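Side-chain contacts in esterase YbfF (Escherichia coli, PDB 3BF7), which probably hydrolyses ester or thioester bonds, as an alpha/beta hydrolase whose substrate-binding crevice is generated by the way its domains are arranged: residues G33-D38 and R246-Y251; D73-L78 and A83-H88; L199-G204 and H234-E239; H227-A232 and P241-R246. The protein carries 1 engineered substitution. All coordinates share one frame; numbering follows the deposited sequence.

Contact 1 of 4, residues G33-D38 and R246-Y251; sequences GVLARD and RAIRRY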
loop_
_atom_site.group_PDB
_atom_site.type_symbol
_atom_site.label_atom_id
_atom_site.label_comp_id
_atom_site.label_asym_id
_atom_site.label_seq_id
_atom_site.Cartn_x
_atom_site.Cartn_y
_atom_site.Cartn_z
ATOM N N GLY A 33 1.130 -5.742 -8.331
ATOM C CA GLY A 33 1.735 -6.285 -9.533
ATOM C C GLY A 33 0.951 -5.933 -10.785
ATOM O O GLY A 33 1.535 -5.739 -11.852
ATOM N N VAL A 34 -0.370 -5.846 -10.668
ATOM C CA VAL A 34 -1.197 -5.511 -11.819
ATOM C C VAL A 34 -0.809 -4.136 -12.364
ATOM O O VAL A 34 -0.859 -3.901 -13.574
ATOM C CB VAL A 34 -2.705 -5.538 -11.460
ATOM C CG1 VAL A 34 -3.015 -4.514 -10.374
ATOM C CG2 VAL A 34 -3.537 -5.277 -12.704
ATOM N N LEU A 35 -0.407 -3.228 -11.479
ATOM C CA LEU A 35 0.006 -1.900 -11.917
ATOM C C LEU A 35 1.424 -1.970 -12.484
ATOM O O LEU A 35 1.723 -1.353 -13.507
ATOM C CB LEU A 35 -0.052 -0.907 -10.748
ATOM C CG LEU A 35 -1.406 -0.770 -10.043
ATOM C CD1 LEU A 35 -1.318 0.306 -8.963
ATOM C CD2 LEU A 35 -2.487 -0.429 -11.055
ATOM N N ALA A 36 2.287 -2.736 -11.825
ATOM C CA ALA A 36 3.673 -2.894 -12.253
ATOM C C ALA A 36 3.796 -3.487 -13.651
ATOM O O ALA A 36 4.655 -3.077 -14.433
ATOM C CB ALA A 36 4.424 -3.771 -11.257
ATOM N N ARG A 37 2.943 -4.457 -13.966
ATOM C CA ARG A 37 2.996 -5.101 -15.270
ATOM C C ARG A 37 2.744 -4.126 -16.414
ATOM O O ARG A 37 3.209 -4.341 -17.535
ATOM C CB ARG A 37 2.013 -6.275 -15.323
ATOM C CG ARG A 37 2.450 -7.455 -14.455
ATOM C CD ARG A 37 1.623 -8.702 -14.721
ATOM N NE ARG A 37 0.276 -8.632 -14.160
ATOM C CZ ARG A 37 -0.019 -8.830 -12.878
ATOM N NH1 ARG A 37 0.940 -9.111 -12.004
ATOM N NH2 ARG A 37 -1.279 -8.763 -12.472
ATOM N N ASP A 38 2.016 -3.050 -16.139
ATOM C CA ASP A 38 1.744 -2.054 -17.165
ATOM C C ASP A 38 2.807 -0.960 -17.152
ATOM O O ASP A 38 3.323 -0.562 -18.197
ATOM C CB ASP A 38 0.359 -1.435 -16.951
ATOM C CG ASP A 38 0.042 -0.359 -17.965
ATOM O OD1 ASP A 38 0.472 0.795 -17.763
ATOM O OD2 ASP A 38 -0.630 -0.676 -18.972
ATOM N N ARG A 246 -5.423 4.352 -15.988
ATOM C CA ARG A 246 -5.719 5.523 -16.810
ATOM C C ARG A 246 -5.494 6.787 -15.978
ATOM O O ARG A 246 -4.935 7.772 -16.462
ATOM C CB ARG A 246 -7.167 5.490 -17.319
ATOM C CG ARG A 246 -7.438 4.427 -18.380
ATOM C CD ARG A 246 -8.693 4.753 -19.189
ATOM N NE ARG A 246 -9.898 4.781 -18.366
ATOM C CZ ARG A 246 -10.595 3.707 -18.009
ATOM N NH1 ARG A 246 -10.220 2.498 -18.405
ATOM N NH2 ARG A 246 -11.670 3.842 -17.242
ATOM N N ALA A 247 -5.922 6.750 -14.717
ATOM C CA ALA A 247 -5.755 7.895 -13.829
ATOM C C ALA A 247 -4.276 8.133 -13.540
ATOM O O ALA A 247 -3.800 9.267 -13.565
ATOM C CB ALA A 247 -6.518 7.664 -12.527
ATOM N N ILE A 248 -3.547 7.057 -13.266
ATOM C CA ILE A 248 -2.124 7.170 -12.981
ATOM C C ILE A 248 -1.365 7.770 -14.158
ATOM O O ILE A 248 -0.607 8.722 -13.991
ATOM C CB ILE A 248 -1.516 5.787 -12.624
ATOM C CG1 ILE A 248 -2.029 5.337 -11.251
ATOM C CG2 ILE A 248 0.010 5.856 -12.634
ATOM C CD1 ILE A 248 -1.624 3.927 -10.875
ATOM N N ARG A 249 -1.576 7.233 -15.354
ATOM C CA ARG A 249 -0.864 7.743 -16.515
ATOM C C ARG A 249 -1.238 9.173 -16.891
ATOM O O ARG A 249 -0.391 9.926 -17.364
ATOM C CB ARG A 249 -1.027 6.785 -17.698
ATOM C CG ARG A 249 -0.173 5.527 -17.525
ATOM C CD ARG A 249 -0.190 4.642 -18.752
ATOM N NE ARG A 249 0.734 3.511 -18.645
ATOM C CZ ARG A 249 2.060 3.608 -18.692
ATOM N NH1 ARG A 249 2.644 4.790 -18.840
ATOM N NH2 ARG A 249 2.806 2.514 -18.616
ATOM N N ARG A 250 -2.491 9.560 -16.678
ATOM C CA ARG A 250 -2.890 10.929 -16.979
ATOM C C ARG A 250 -2.059 11.861 -16.091
ATOM O O ARG A 250 -1.557 12.893 -16.537
ATOM C CB ARG A 250 -4.379 11.129 -16.688
ATOM C CG ARG A 250 -4.833 12.572 -16.830
ATOM C CD ARG A 250 -6.288 12.743 -16.441
ATOM N NE ARG A 250 -6.635 14.149 -16.249
ATOM C CZ ARG A 250 -7.806 14.577 -15.788
ATOM N NH1 ARG A 250 -8.755 13.707 -15.467
ATOM N NH2 ARG A 250 -8.028 15.876 -15.639
ATOM N N TYR A 251 -1.913 11.478 -14.826
ATOM C CA TYR A 251 -1.149 12.248 -13.852
ATOM C C TYR A 251 0.347 12.245 -14.181
ATOM O O TYR A 251 0.992 13.293 -14.152
ATOM C CB TYR A 251 -1.403 11.668 -12.455
ATOM C CG TYR A 251 -0.469 12.132 -11.360
ATOM C CD1 TYR A 251 -0.430 13.466 -10.952
ATOM C CD2 TYR A 251 0.356 11.222 -10.704
ATOM C CE1 TYR A 251 0.411 13.878 -9.911
ATOM C CE2 TYR A 251 1.193 11.620 -9.669
ATOM C CZ TYR A 251 1.220 12.944 -9.276
ATOM O OH TYR A 251 2.062 13.318 -8.255
#

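Contact 2 of 4, residues D73-L78 and A83-H88; sequences DTLDAL and ATFIGH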
loop_
_atom_site.group_PDB
_atom_site.type_symbol
_atom_site.label_atom_id
_atom_site.label_comp_id
_atom_site.label_asym_id
_atom_site.label_seq_id
_atom_site.Cartn_x
_atom_site.Cartn_y
_atom_site.Cartn_z
ATOM N N ASP A 73 15.959 4.007 2.904
ATOM C CA ASP A 73 17.035 3.027 2.999
ATOM C C ASP A 73 17.047 2.103 1.791
ATOM O O ASP A 73 18.109 1.677 1.329
ATOM C CB ASP A 73 16.898 2.180 4.265
ATOM C CG ASP A 73 17.107 2.980 5.533
ATOM O OD1 ASP A 73 17.804 4.013 5.483
ATOM O OD2 ASP A 73 16.586 2.559 6.584
ATOM N N THR A 74 15.861 1.793 1.284
ATOM C CA THR A 74 15.732 0.917 0.132
ATOM C C THR A 74 16.225 1.629 -1.127
ATOM O O THR A 74 16.915 1.030 -1.955
ATOM C CB THR A 74 14.271 0.443 -0.019
ATOM O OG1 THR A 74 13.905 -0.314 1.142
ATOM C CG2 THR A 74 14.107 -0.428 -1.257
ATOM N N LEU A 75 15.887 2.909 -1.268
ATOM C CA LEU A 75 16.350 3.679 -2.421
ATOM C C LEU A 75 17.873 3.779 -2.376
ATOM O O LEU A 75 18.540 3.655 -3.402
ATOM C CB LEU A 75 15.764 5.095 -2.423
ATOM C CG LEU A 75 14.279 5.311 -2.725
ATOM C CD1 LEU A 75 13.998 6.808 -2.736
ATOM C CD2 LEU A 75 13.912 4.693 -4.067
ATOM N N ASP A 76 18.420 4.012 -1.185
ATOM C CA ASP A 76 19.869 4.121 -1.033
ATOM C C ASP A 76 20.543 2.809 -1.423
ATOM O O ASP A 76 21.592 2.806 -2.070
ATOM C CB ASP A 76 20.247 4.473 0.413
ATOM C CG ASP A 76 19.930 5.916 0.773
ATOM O OD1 ASP A 76 19.706 6.737 -0.140
ATOM O OD2 ASP A 76 19.924 6.237 1.979
ATOM N N ALA A 77 19.933 1.696 -1.031
ATOM C CA ALA A 77 20.471 0.376 -1.333
ATOM C C ALA A 77 20.531 0.119 -2.834
ATOM O O ALA A 77 21.424 -0.580 -3.317
ATOM C CB ALA A 77 19.626 -0.694 -0.657
ATOM N N LEU A 78 19.577 0.684 -3.569
ATOM C CA LEU A 78 19.519 0.507 -5.017
ATOM C C LEU A 78 20.169 1.669 -5.753
ATOM O O LEU A 78 20.199 1.696 -6.984
ATOM C CB LEU A 78 18.064 0.368 -5.471
ATOM C CG LEU A 78 17.286 -0.808 -4.867
ATOM C CD1 LEU A 78 15.866 -0.802 -5.411
ATOM C CD2 LEU A 78 17.986 -2.120 -5.211
ATOM N N ALA A 83 12.450 8.857 -6.944
ATOM C CA ALA A 83 11.499 7.957 -7.573
ATOM C C ALA A 83 10.071 8.424 -7.382
ATOM O O ALA A 83 9.776 9.230 -6.501
ATOM C CB ALA A 83 11.651 6.553 -6.997
ATOM N N THR A 84 9.196 7.929 -8.244
ATOM C CA THR A 84 7.776 8.210 -8.144
ATOM C C THR A 84 7.270 7.080 -7.254
ATOM O O THR A 84 7.700 5.935 -7.398
ATOM C CB THR A 84 7.110 8.157 -9.528
ATOM O OG1 THR A 84 7.413 9.369 -10.228
ATOM C CG2 THR A 84 5.597 7.997 -9.418
ATOM N N PHE A 85 6.380 7.405 -6.324
ATOM C CA PHE A 85 5.848 6.415 -5.396
ATOM C C PHE A 85 4.347 6.243 -5.538
ATOM O O PHE A 85 3.604 7.224 -5.617
ATOM C CB PHE A 85 6.159 6.830 -3.958
ATOM C CG PHE A 85 7.595 6.634 -3.564
ATOM C CD1 PHE A 85 7.988 5.484 -2.886
ATOM C CD2 PHE A 85 8.555 7.594 -3.865
ATOM C CE1 PHE A 85 9.317 5.292 -2.514
ATOM C CE2 PHE A 85 9.887 7.410 -3.499
ATOM C CZ PHE A 85 10.265 6.257 -2.820
ATOM N N ILE A 86 3.915 4.987 -5.555
ATOM C CA ILE A 86 2.499 4.644 -5.647
ATOM C C ILE A 86 2.212 3.701 -4.481
ATOM O O ILE A 86 2.796 2.621 -4.394
ATOM C CB ILE A 86 2.176 3.918 -6.974
ATOM C CG1 ILE A 86 2.519 4.826 -8.159
ATOM C CG2 ILE A 86 0.706 3.517 -7.008
ATOM C CD1 ILE A 86 2.281 4.193 -9.522
ATOM N N GLY A 87 1.324 4.108 -3.581
ATOM C CA GLY A 87 1.024 3.266 -2.442
ATOM C C GLY A 87 -0.455 3.092 -2.187
ATOM O O GLY A 87 -1.250 4.026 -2.357
ATOM N N HIS A 88 -0.827 1.880 -1.789
ATOM C CA HIS A 88 -2.210 1.567 -1.469
ATOM C C HIS A 88 -2.412 1.521 0.044
ATOM O O HIS A 88 -1.675 0.830 0.756
ATOM C CB HIS A 88 -2.612 0.207 -2.041
ATOM C CG HIS A 88 -3.979 -0.235 -1.620
ATOM N ND1 HIS A 88 -4.205 -1.393 -0.907
ATOM C CD2 HIS A 88 -5.193 0.341 -1.798
ATOM C CE1 HIS A 88 -5.499 -1.509 -0.663
ATOM N NE2 HIS A 88 -6.120 -0.471 -1.192
#

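Contact 3 of 4, residues L199-G204 and H234-E239; sequences LFIPGG and HWVHAE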
loop_
_atom_site.group_PDB
_atom_site.type_symbol
_atom_site.label_atom_id
_atom_site.label_comp_id
_atom_site.label_asym_id
_atom_site.label_seq_id
_atom_site.Cartn_x
_atom_site.Cartn_y
_atom_site.Cartn_z
ATOM N N LEU A 199 -1.648 12.667 -6.639
ATOM C CA LEU A 199 -2.864 12.004 -7.089
ATOM C C LEU A 199 -3.436 11.054 -6.050
ATOM O O LEU A 199 -2.726 10.200 -5.518
ATOM C CB LEU A 199 -2.601 11.217 -8.381
ATOM C CG LEU A 199 -3.796 10.433 -8.942
ATOM C CD1 LEU A 199 -4.875 11.403 -9.406
ATOM C CD2 LEU A 199 -3.341 9.546 -10.097
ATOM N N PHE A 200 -4.721 11.225 -5.761
ATOM C CA PHE A 200 -5.440 10.359 -4.840
ATOM C C PHE A 200 -6.479 9.628 -5.676
ATOM O O PHE A 200 -7.192 10.249 -6.468
ATOM C CB PHE A 200 -6.118 11.168 -3.737
ATOM C CG PHE A 200 -5.154 11.728 -2.743
ATOM C CD1 PHE A 200 -4.349 12.814 -3.075
ATOM C CD2 PHE A 200 -4.981 11.116 -1.506
ATOM C CE1 PHE A 200 -3.378 13.278 -2.190
ATOM C CE2 PHE A 200 -4.012 11.572 -0.615
ATOM C CZ PHE A 200 -3.210 12.653 -0.959
ATOM N N ILE A 201 -6.549 8.311 -5.514
ATOM C CA ILE A 201 -7.495 7.494 -6.267
ATOM C C ILE A 201 -8.406 6.731 -5.314
ATOM O O ILE A 201 -8.095 5.611 -4.894
ATOM C CB ILE A 201 -6.760 6.483 -7.182
ATOM C CG1 ILE A 201 -5.790 7.222 -8.107
ATOM C CG2 ILE A 201 -7.771 5.698 -8.014
ATOM C CD1 ILE A 201 -4.940 6.309 -8.973
ATOM N N PRO A 202 -9.543 7.338 -4.946
ATOM C CA PRO A 202 -10.489 6.688 -4.037
ATOM C C PRO A 202 -11.427 5.725 -4.760
ATOM O O PRO A 202 -11.697 5.872 -5.958
ATOM C CB PRO A 202 -11.286 7.858 -3.453
ATOM C CG PRO A 202 -10.460 9.077 -3.765
ATOM C CD PRO A 202 -9.875 8.763 -5.103
ATOM N N GLY A 203 -11.911 4.734 -4.023
ATOM C CA GLY A 203 -12.885 3.820 -4.579
ATOM C C GLY A 203 -14.232 4.465 -4.290
ATOM O O GLY A 203 -14.474 4.920 -3.170
ATOM N N GLY A 204 -15.105 4.516 -5.293
ATOM C CA GLY A 204 -16.415 5.120 -5.117
ATOM C C GLY A 204 -17.274 4.452 -4.061
ATOM O O GLY A 204 -18.165 5.087 -3.489
ATOM N N HIS A 234 -12.312 -0.779 -1.555
ATOM C CA HIS A 234 -10.996 -0.403 -1.050
ATOM C C HIS A 234 -9.793 -0.865 -1.874
ATOM O O HIS A 234 -8.821 -0.125 -2.005
ATOM C CB HIS A 234 -10.863 -0.879 0.396
ATOM C CG HIS A 234 -9.584 -0.470 1.055
ATOM N ND1 HIS A 234 -9.149 0.838 1.102
ATOM C CD2 HIS A 234 -8.660 -1.197 1.725
ATOM C CE1 HIS A 234 -8.014 0.898 1.774
ATOM N NE2 HIS A 234 -7.695 -0.323 2.163
ATOM N N TRP A 235 -9.829 -2.082 -2.406
ATOM C CA TRP A 235 -8.717 -2.558 -3.230
ATOM C C TRP A 235 -9.055 -2.191 -4.675
ATOM O O TRP A 235 -9.291 -3.050 -5.530
ATOM C CB TRP A 235 -8.534 -4.072 -3.053
ATOM C CG TRP A 235 -7.889 -4.444 -1.732
ATOM C CD1 TRP A 235 -6.558 -4.663 -1.497
ATOM C CD2 TRP A 235 -8.548 -4.604 -0.470
ATOM N NE1 TRP A 235 -6.351 -4.950 -0.167
ATOM C CE2 TRP A 235 -7.554 -4.921 0.484
ATOM C CE3 TRP A 235 -9.881 -4.511 -0.054
ATOM C CZ2 TRP A 235 -7.856 -5.146 1.833
ATOM C CZ3 TRP A 235 -10.181 -4.735 1.289
ATOM C CH2 TRP A 235 -9.170 -5.050 2.215
ATOM N N VAL A 236 -9.080 -0.883 -4.925
ATOM C CA VAL A 236 -9.434 -0.329 -6.232
ATOM C C VAL A 236 -8.677 -0.938 -7.404
ATOM O O VAL A 236 -9.266 -1.245 -8.440
ATOM C CB VAL A 236 -9.210 1.203 -6.266
ATOM C CG1 VAL A 236 -9.932 1.805 -7.465
ATOM C CG2 VAL A 236 -9.694 1.838 -4.972
ATOM N N HIS A 237 -7.370 -1.103 -7.238
ATOM C CA HIS A 237 -6.526 -1.661 -8.289
ATOM C C HIS A 237 -6.859 -3.112 -8.605
ATOM O O HIS A 237 -6.612 -3.585 -9.715
ATOM C CB HIS A 237 -5.057 -1.556 -7.887
ATOM C CG HIS A 237 -4.767 -2.135 -6.541
ATOM N ND1 HIS A 237 -5.240 -1.574 -5.376
ATOM C CD2 HIS A 237 -4.087 -3.248 -6.177
ATOM C CE1 HIS A 237 -4.867 -2.318 -4.351
ATOM N NE2 HIS A 237 -4.166 -3.340 -4.809
ATOM N N ALA A 238 -7.409 -3.825 -7.630
ATOM C CA ALA A 238 -7.769 -5.221 -7.832
ATOM C C ALA A 238 -9.080 -5.349 -8.603
ATOM O O ALA A 238 -9.269 -6.294 -9.369
ATOM C CB ALA A 238 -7.887 -5.927 -6.488
ATOM N N GLU A 239 -9.975 -4.387 -8.408
ATOM C CA GLU A 239 -11.278 -4.410 -9.064
ATOM C C GLU A 239 -11.323 -3.719 -10.421
ATOM O O GLU A 239 -11.929 -4.233 -11.364
ATOM C CB GLU A 239 -12.329 -3.775 -8.153
ATOM C CG GLU A 239 -12.498 -4.474 -6.817
ATOM C CD GLU A 239 -13.543 -3.815 -5.940
ATOM O OE1 GLU A 239 -13.721 -4.263 -4.791
ATOM O OE2 GLU A 239 -14.188 -2.849 -6.399
#

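Contact 4 of 4, residues H227-A232 and P241-R246; sequences HVIAGA and PDAVLR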
loop_
_atom_site.group_PDB
_atom_site.type_symbol
_atom_site.label_atom_id
_atom_site.label_comp_id
_atom_site.label_asym_id
_atom_site.label_seq_id
_atom_site.Cartn_x
_atom_site.Cartn_y
_atom_site.Cartn_z
ATOM N N HIS A 227 -9.305 11.344 -8.111
ATOM C CA HIS A 227 -9.935 10.681 -9.240
ATOM C C HIS A 227 -10.669 9.475 -8.673
ATOM O O HIS A 227 -10.077 8.413 -8.473
ATOM C CB HIS A 227 -8.883 10.224 -10.246
ATOM C CG HIS A 227 -9.464 9.707 -11.523
ATOM N ND1 HIS A 227 -10.425 8.719 -11.559
ATOM C CD2 HIS A 227 -9.236 10.058 -12.810
ATOM C CE1 HIS A 227 -10.766 8.487 -12.812
ATOM N NE2 HIS A 227 -10.060 9.285 -13.591
ATOM N N VAL A 228 -11.954 9.653 -8.398
ATOM C CA VAL A 228 -12.764 8.586 -7.835
ATOM C C VAL A 228 -13.154 7.553 -8.880
ATOM O O VAL A 228 -13.628 7.895 -9.965
ATOM C CB VAL A 228 -14.041 9.155 -7.189
ATOM C CG1 VAL A 228 -14.887 8.027 -6.623
ATOM C CG2 VAL A 228 -13.669 10.141 -6.092
ATOM N N ILE A 229 -12.942 6.283 -8.549
ATOM C CA ILE A 229 -13.284 5.193 -9.449
ATOM C C ILE A 229 -14.648 4.650 -9.032
ATOM O O ILE A 229 -14.788 4.001 -7.993
ATOM C CB ILE A 229 -12.230 4.064 -9.383
ATOM C CG1 ILE A 229 -10.830 4.632 -9.656
ATOM C CG2 ILE A 229 -12.571 2.974 -10.390
ATOM C CD1 ILE A 229 -10.680 5.328 -10.999
ATOM N N ALA A 230 -15.659 4.931 -9.846
ATOM C CA ALA A 230 -17.019 4.491 -9.555
ATOM C C ALA A 230 -17.145 2.973 -9.458
ATOM O O ALA A 230 -16.496 2.235 -10.193
ATOM C CB ALA A 230 -17.974 5.022 -10.622
ATOM N N GLY A 231 -17.984 2.522 -8.532
ATOM C CA GLY A 231 -18.215 1.100 -8.355
ATOM C C GLY A 231 -17.033 0.283 -7.872
ATOM O O GLY A 231 -16.962 -0.920 -8.130
ATOM N N ALA A 232 -16.106 0.919 -7.163
ATOM C CA ALA A 232 -14.942 0.205 -6.659
ATOM C C ALA A 232 -14.797 0.315 -5.149
ATOM O O ALA A 232 -15.060 1.366 -4.561
ATOM C CB ALA A 232 -13.678 0.721 -7.340
ATOM N N PRO A 241 -8.349 -2.250 -12.345
ATOM C CA PRO A 241 -6.974 -1.866 -12.672
ATOM C C PRO A 241 -6.841 -0.924 -13.865
ATOM O O PRO A 241 -6.009 -0.021 -13.853
ATOM C CB PRO A 241 -6.285 -3.211 -12.901
ATOM C CG PRO A 241 -7.396 -4.086 -13.380
ATOM C CD PRO A 241 -8.526 -3.708 -12.459
ATOM N N ASP A 242 -7.659 -1.130 -14.894
ATOM C CA ASP A 242 -7.596 -0.275 -16.075
ATOM C C ASP A 242 -7.922 1.175 -15.729
ATOM O O ASP A 242 -7.213 2.092 -16.140
ATOM C CB ASP A 242 -8.558 -0.790 -17.154
ATOM C CG ASP A 242 -10.000 -0.812 -16.689
ATOM O OD1 ASP A 242 -10.282 -1.396 -15.619
ATOM O OD2 ASP A 242 -10.858 -0.251 -17.399
ATOM N N ALA A 243 -8.993 1.383 -14.969
ATOM C CA ALA A 243 -9.387 2.729 -14.577
ATOM C C ALA A 243 -8.304 3.368 -13.711
ATOM O O ALA A 243 -8.019 4.555 -13.831
ATOM C CB ALA A 243 -10.709 2.690 -13.824
ATOM N N VAL A 244 -7.701 2.573 -12.833
ATOM C CA VAL A 244 -6.649 3.088 -11.969
ATOM C C VAL A 244 -5.445 3.493 -12.816
ATOM O O VAL A 244 -4.870 4.563 -12.614
ATOM C CB VAL A 244 -6.232 2.034 -10.914
ATOM C CG1 VAL A 244 -4.998 2.505 -10.153
ATOM C CG2 VAL A 244 -7.378 1.805 -9.943
ATOM N N LEU A 245 -5.073 2.647 -13.773
ATOM C CA LEU A 245 -3.940 2.951 -14.639
ATOM C C LEU A 245 -4.191 4.170 -15.523
ATOM O O LEU A 245 -3.273 4.945 -15.776
ATOM C CB LEU A 245 -3.573 1.732 -15.490
ATOM C CG LEU A 245 -2.816 0.644 -14.720
ATOM C CD1 LEU A 245 -2.817 -0.643 -15.522
ATOM C CD2 LEU A 245 -1.393 1.107 -14.426
ATOM N N ARG A 246 -5.423 4.352 -15.988
ATOM C CA ARG A 246 -5.719 5.523 -16.810
ATOM C C ARG A 246 -5.494 6.787 -15.978
ATOM O O ARG A 246 -4.935 7.772 -16.462
ATOM C CB ARG A 246 -7.167 5.490 -17.319
ATOM C CG ARG A 246 -7.438 4.427 -18.380
ATOM C CD ARG A 246 -8.693 4.753 -19.189
ATOM N NE ARG A 246 -9.898 4.781 -18.366
ATOM C CZ ARG A 246 -10.595 3.707 -18.009
ATOM N NH1 ARG A 246 -10.220 2.498 -18.405
ATOM N NH2 ARG A 246 -11.670 3.842 -17.242
#

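Contact 1 of 4, residues G33-D38 and R246-Y251
Between 33-38 and 246-251 the backbones are nearest at Leu-35 and Ile-248, CA atoms 9.4 Å apart, while Asp-38 and Arg-249 stand slightly wider and bridge the gap with polar groups. On the buried side Leu-35 CD1 meets Ile-248 CD1 at 4.1 Å, the two side chains crossing at about a right angle. In the alpha/beta hydrolase fold helices 33-39 and 241-253 lie on one face of the central sheet, and both methyl ends also rest on Ile-86 of strand 83-88. Farther out, Arg-249 runs extended from CG to NE and grips Asp-38 side-on, NE and NH2 both binding the one oxygen. NE donates to the syn lone pair of Asp-38 OD1 (2.9 Å, 149°), while NH2 reaches the same OD1 at 3.0 Å from above the carboxylate plane; the carboxylate and guanidinium planes are 61° apart. NH2 also makes a weak bond to the backbone, Asp-38 O lying 3.1 Å away at the guanidinium edge. Arg-249 NH2 has a second anionic partner, a salt bridge to Asp-42. A leucine in place of Arg-249 would probably leave Asp-38 OD1 without its positive partner, so that Leu-35 and Ile-248 alone would join the two segments.

Contact 2 of 4, residues D73-L78 and A83-H88
Purely apolar packing joins Leu-75, on the last turns of helix 64-78, to Ala-83 and Phe-85 of strand 83-88, which leads into the probable nucleophile elbow, deep between helix layer and sheet in an alpha/beta hydrolase. The helix belongs to the beta-alpha-beta crossover from strand 45-48 to the parallel strand 83-88, and the short turn between helix and strand brings them back against each other. Leu-75 is the one residue of the helical segment that reaches the strand. Its CG stands beside the backbone N (chi1 -71°), which sends the branched end toward the sheet, CD1 turned to the ring and CD2 mainly to Ala-83. CD1 meets the far end of the phenyl ring, 3.8 Å from Phe-85 CZ and in the ring plane, an edge contact and not a stack on a face. Leu-75 CG follows at 4.1 Å from the same CZ. The other methyl, CD2, rests on Ala-83 CB at 4.1 Å. Phe-85 and Leu-75 approach from opposite directions, and the ring is further packed by Val-95 and Leu-98 of helix 90-101. An alanine at Leu-75 would probably open a gap beyond Phe-85 CZ and strip Ala-83 CB of its helical neighbour. With no polar atom involved, cohesion here rests on shape fit and exclusion of water.

Contact 3 of 4, residues L199-G204 and H234-E239
Behind the likely catalytic site, Val-236 packs against Ile-201 and Gly-203, just beyond His-234, which with Ser-89 and Asp-113 has the geometry of a Ser-His-Asp triad. The backbones come close, Gly-203 CA lying 5.6 Å from Val-236 CA. One methyl does most of the touching: Val-236 CG2 lies 3.8 Å from Gly-203 N and equally near its CA, set directly on the backbone where glycine carries no side chain. The same CG2 is 4.1 Å from Ile-201 O. The other branch, CG1, stands anti to the backbone N (chi1 -164°) and comes within 4.5 Å of Ile-201 CG2, a looser contact. Val-236 opens the short helix 236-239, for which Trp-235 is the N-cap residue; Trp-235 O accepts from Ala-238 N at 2.9 Å and from Glu-239 N at 3.2 Å. Trp-235 also centres an inverse gamma turn that links the helix to His-234. Asp-113 spans both segments, accepting from His-234 ND1 with one carboxylate oxygen and from Gly-203 N with the other. His-88 NE2 bonds to His-234 O and further fixes the histidine backbone. The contact is thus apolar between the segments themselves and polar through Asp-113, which is consistent with a second-shell role for the loop after strand 198-201: Gly-203 N bonds the carboxylate that also bonds His-234.

Contact 4 of 4, residues H227-A232 and P241-R246
Ile-229 and Ala-243 carry a hydrophobic contact between the loop after strand 224-226, at the edge of the alpha/beta hydrolase sheet, and the first turns of the C-terminal helix 241-253. Their CA atoms are 6.9 Å apart, a close approach that the small alanine permits. Two methyls of the isoleucine share one target: CG2 and CD1 of Ile-229 both lie 3.9 Å from Ala-243 CB, which faces the pair. The second torsion (chi2 -58°) turns CD1 in beside both CA and CG2, so the two methyls face Ala-243 together, and there CD1 also comes within 4.0 Å of Ala-243 O. Val-244 adds less, its CG2 sitting 4.5 Å from Ile-229 CG1, and its CB points away from the loop. Ile-201 and Val-236 touch Ile-229 as well and continue this apolar layer inward.

Backbone interactions shape the loop. Ile-229 begins a type II beta turn ending at Ala-232, with Gly-231 in the positive-phi position that favours glycine; the closing bond of the turn is weak.

The charged side-chain pair lies within the helix. One turn apart, Arg-246 and Asp-242 form a salt bridge, NH1 donating to OD2 over 3.0 Å at 151° from above the carboxylate plane. The guanidinium of Arg-246 folds back along the helix surface, so that Ala-243 CA lies 3.6 Å above one of its faces, toward the rim.

In the fold
From the N terminus, helix 33-39 opens the longest loop, which closes only when the chain reaches helix 241-253 in contact 1; the other three all fall within it. Contact 2 closes first, a short local turn from helix 64-78 into strand 83-88, complete before contact 3 begins. Contacts 3 and 4 then interlock: the chain passes 199-204, 227-232, 234-239 and 241-246, so their segments alternate and the two loops cross. Contacts 4 and 1 share Arg-246 on helix 241-253. Together they tie both helical layers and the edge loop to the central sheet, while His-88 of contact 2 meets His-234 of contact 3 beside the probable active site.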